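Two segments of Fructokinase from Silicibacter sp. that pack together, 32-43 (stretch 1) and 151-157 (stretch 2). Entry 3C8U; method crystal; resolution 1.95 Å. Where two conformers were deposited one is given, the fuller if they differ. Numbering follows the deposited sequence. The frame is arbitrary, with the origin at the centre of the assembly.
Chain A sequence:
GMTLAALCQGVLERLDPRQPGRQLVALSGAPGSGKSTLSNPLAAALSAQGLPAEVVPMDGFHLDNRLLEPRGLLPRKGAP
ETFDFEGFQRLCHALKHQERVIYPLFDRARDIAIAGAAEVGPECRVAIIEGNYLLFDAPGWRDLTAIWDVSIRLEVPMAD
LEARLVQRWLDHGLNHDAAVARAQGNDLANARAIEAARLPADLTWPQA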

# COMPACT_ATOMS: atom_id res chain seq x y z
N GLY A 32 1.25 -10.33 -1.41
CA GLY A 32 2.34 -11.24 -1.09
C GLY A 32 3.71 -10.61 -1.19
O GLY A 32 4.72 -11.29 -1.04
N SER A 33 3.75 -9.32 -1.47
CA SER A 33 5.05 -8.66 -1.73
C SER A 33 5.83 -8.38 -0.44
O SER A 33 7.03 -8.08 -0.47
CB SER A 33 4.89 -7.36 -2.52
OG SER A 33 4.18 -6.39 -1.77
N GLY A 34 5.14 -8.46 0.67
CA GLY A 34 5.73 -8.15 1.99
C GLY A 34 6.13 -6.68 2.12
O GLY A 34 7.15 -6.32 2.72
N LYS A 35 5.32 -5.82 1.55
CA LYS A 35 5.66 -4.39 1.49
C LYS A 35 5.81 -3.76 2.89
O LYS A 35 6.63 -2.88 3.09
CB LYS A 35 4.69 -3.61 0.59
CG LYS A 35 3.27 -3.53 1.08
CD LYS A 35 2.32 -3.06 -0.03
CE LYS A 35 0.97 -3.72 0.09
NZ LYS A 35 0.97 -5.13 -0.49
N SER A 36 5.05 -4.24 3.86
CA SER A 36 5.15 -3.65 5.20
C SER A 36 6.51 -3.88 5.86
O SER A 36 6.92 -3.14 6.77
CB SER A 36 4.00 -4.14 6.10
OG SER A 36 2.75 -3.75 5.55
N THR A 37 7.22 -4.91 5.39
CA THR A 37 8.56 -5.23 5.93
C THR A 37 9.66 -4.32 5.37
O THR A 37 10.78 -4.28 5.90
CB THR A 37 8.97 -6.70 5.68
OG1 THR A 37 9.15 -6.90 4.28
CG2 THR A 37 7.94 -7.66 6.22
N LEU A 38 9.31 -3.58 4.33
CA LEU A 38 10.18 -2.54 3.74
C LEU A 38 9.77 -1.12 4.19
O LEU A 38 10.61 -0.30 4.57
CB LEU A 38 10.17 -2.65 2.20
CG LEU A 38 11.04 -1.64 1.47
CD1 LEU A 38 12.52 -1.83 1.85
CD2 LEU A 38 10.84 -1.73 -0.03
N SER A 39 8.47 -0.84 4.20
CA SER A 39 8.01 0.54 4.48
C SER A 39 8.41 1.00 5.88
O SER A 39 8.85 2.14 6.09
CB SER A 39 6.50 0.63 4.32
OG SER A 39 5.82 -0.27 5.17
N ASN A 40 8.23 0.10 6.84
CA ASN A 40 8.51 0.42 8.25
C ASN A 40 9.99 0.74 8.53
O ASN A 40 10.29 1.77 9.16
CB ASN A 40 7.92 -0.64 9.17
CG ASN A 40 6.43 -0.49 9.28
OD1 ASN A 40 5.98 0.40 9.97
ND2 ASN A 40 5.67 -1.29 8.53
N PRO A 41 10.92 -0.11 8.05
CA PRO A 41 12.32 0.25 8.23
C PRO A 41 12.72 1.51 7.48
O PRO A 41 13.56 2.26 7.95
CB PRO A 41 13.06 -0.97 7.66
CG PRO A 41 12.12 -2.10 7.90
CD PRO A 41 10.79 -1.48 7.54
N LEU A 42 12.06 1.75 6.35
CA LEU A 42 12.30 2.98 5.58
C LEU A 42 11.84 4.20 6.37
O LEU A 42 12.53 5.21 6.39
CB LEU A 42 11.62 2.94 4.20
CG LEU A 42 11.74 4.26 3.40
CD1 LEU A 42 13.20 4.57 3.02
CD2 LEU A 42 10.84 4.28 2.16
N ALA A 43 10.67 4.08 7.02
CA ALA A 43 10.15 5.14 7.89
C ALA A 43 11.14 5.46 9.01
O ALA A 43 11.39 6.62 9.36
CB ALA A 43 8.70 4.77 8.49
N SER A 151 7.89 8.13 -5.39
CA SER A 151 7.25 6.83 -5.51
C SER A 151 8.25 5.72 -5.69
O SER A 151 9.31 5.85 -6.36
CB SER A 151 6.24 6.84 -6.66
OG SER A 151 6.93 6.77 -7.90
N ILE A 152 7.90 4.62 -5.04
CA ILE A 152 8.70 3.40 -4.98
C ILE A 152 7.84 2.20 -5.38
O ILE A 152 6.77 1.96 -4.83
CB ILE A 152 9.25 3.11 -3.56
CG1 ILE A 152 9.97 4.32 -2.99
CG2 ILE A 152 10.15 1.83 -3.58
CD1 ILE A 152 10.26 4.25 -1.49
N ARG A 153 8.35 1.44 -6.34
CA ARG A 153 7.77 0.15 -6.67
C ARG A 153 8.60 -0.95 -6.07
O ARG A 153 9.82 -1.01 -6.24
CB ARG A 153 7.63 -0.04 -8.18
CG ARG A 153 7.44 -1.52 -8.56
CD ARG A 153 7.21 -1.66 -10.06
NE ARG A 153 5.88 -1.20 -10.40
CZ ARG A 153 5.63 -0.11 -11.11
NH1 ARG A 153 6.65 0.61 -11.59
NH2 ARG A 153 4.36 0.24 -11.35
N LEU A 154 7.91 -1.79 -5.30
CA LEU A 154 8.45 -3.03 -4.76
C LEU A 154 8.23 -4.13 -5.80
O LEU A 154 7.13 -4.52 -6.09
CB LEU A 154 7.80 -3.36 -3.41
CG LEU A 154 8.14 -4.68 -2.72
CD1 LEU A 154 9.63 -4.99 -2.77
CD2 LEU A 154 7.62 -4.66 -1.26
N GLU A 155 9.32 -4.55 -6.42
CA GLU A 155 9.28 -5.54 -7.51
C GLU A 155 9.62 -6.95 -7.04
O GLU A 155 10.72 -7.23 -6.59
CB GLU A 155 10.29 -5.14 -8.59
CG GLU A 155 10.12 -5.88 -9.84
CD GLU A 155 9.02 -5.29 -10.64
OE1 GLU A 155 9.13 -4.09 -10.96
OE2 GLU A 155 8.05 -6.02 -10.94
N VAL A 156 8.62 -7.82 -7.13
CA VAL A 156 8.73 -9.21 -6.70
C VAL A 156 8.25 -10.12 -7.83
O VAL A 156 7.16 -9.95 -8.34
CB VAL A 156 7.89 -9.50 -5.45
CG1 VAL A 156 8.08 -10.98 -4.99
CG2 VAL A 156 8.26 -8.57 -4.35
N PRO A 157 9.09 -11.07 -8.26
CA PRO A 157 8.61 -11.96 -9.31
C PRO A 157 7.34 -12.70 -8.96
O PRO A 157 7.10 -13.09 -7.82
CB PRO A 157 9.77 -12.94 -9.48
CG PRO A 157 10.98 -12.21 -8.96
CD PRO A 157 10.47 -11.39 -7.84

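A helix and a neighbouring strand need no hydrogen bonds between them to pack; it is enough that side chains and backbone fit closely against one another. The two segments of this fructokinase are a compact example. No hydrogen bond crosses between them, and the 291 Å² they bury together is a matter of van der Waals contact.

The centre of the contact is Leu-154, which has 84 Å² covered by the other stretch. In a strand successive side chains point to opposite sides, and here Ile-152, Leu-154 and Val-156 all direct their CA-to-CB bonds toward the first stretch, the alternation persisting past the end of the strand proper. The intervening Arg-153 and Glu-155 make no contact with it, and their charged groups are hydrogen-bonded elsewhere in the structure. With chi1 t and chi2 p, Leu-154 brings CD2 against the backbone that leads into the helix: CD2 lies 3.4 Å from CA of Lys-35 and 3.6 Å from O of Ser-33. A branched side chain suits this place, since its second methyl, CD1, also reaches CD2 of Leu-38, at 4.4 Å.

Ser-33, with 50 Å² covered, shows how a small polar residue can serve in such a contact. Its CB points toward the strand side and meets CG2 of Val-156 at 4.0 Å, while its OG, 3.9 Å from CD2 of Leu-154, has its hydrogen bond with a residue just outside the stretch. The hydroxyl is thus satisfied although the residue is buried. Lys-35 divides its character in another way: its CB lies 3.6 Å from CD2 of Leu-154, but the end of the chain leads away, and NZ is hydrogen-bonded elsewhere in the structure.

Farther along the helix, Leu-38 and Leu-42 continue the apolar surface. They stand four residues apart, about one helical turn, and the bond from N of Leu-42 to O of Leu-38, 3.1 Å, joins them through the backbone. Both adopt the t, p rotamer and point toward the strand. Leu-38 has 43 Å² covered; Leu-42 sets its CD2 3.7 Å from CD1 of Ile-152, whose m, t conformation extends that methyl to the helix. Polar groups of the helix are accommodated away from this contact: Asn-40, too distant to touch the strand, donates from ND2 to O of Ser-36 at 2.8 Å. The strand's alternation thus supplies one apolar face, met at one end by Ser-33 and the backbone that follows it and, farther along, by the leucines that the helical repeat brings to the same side.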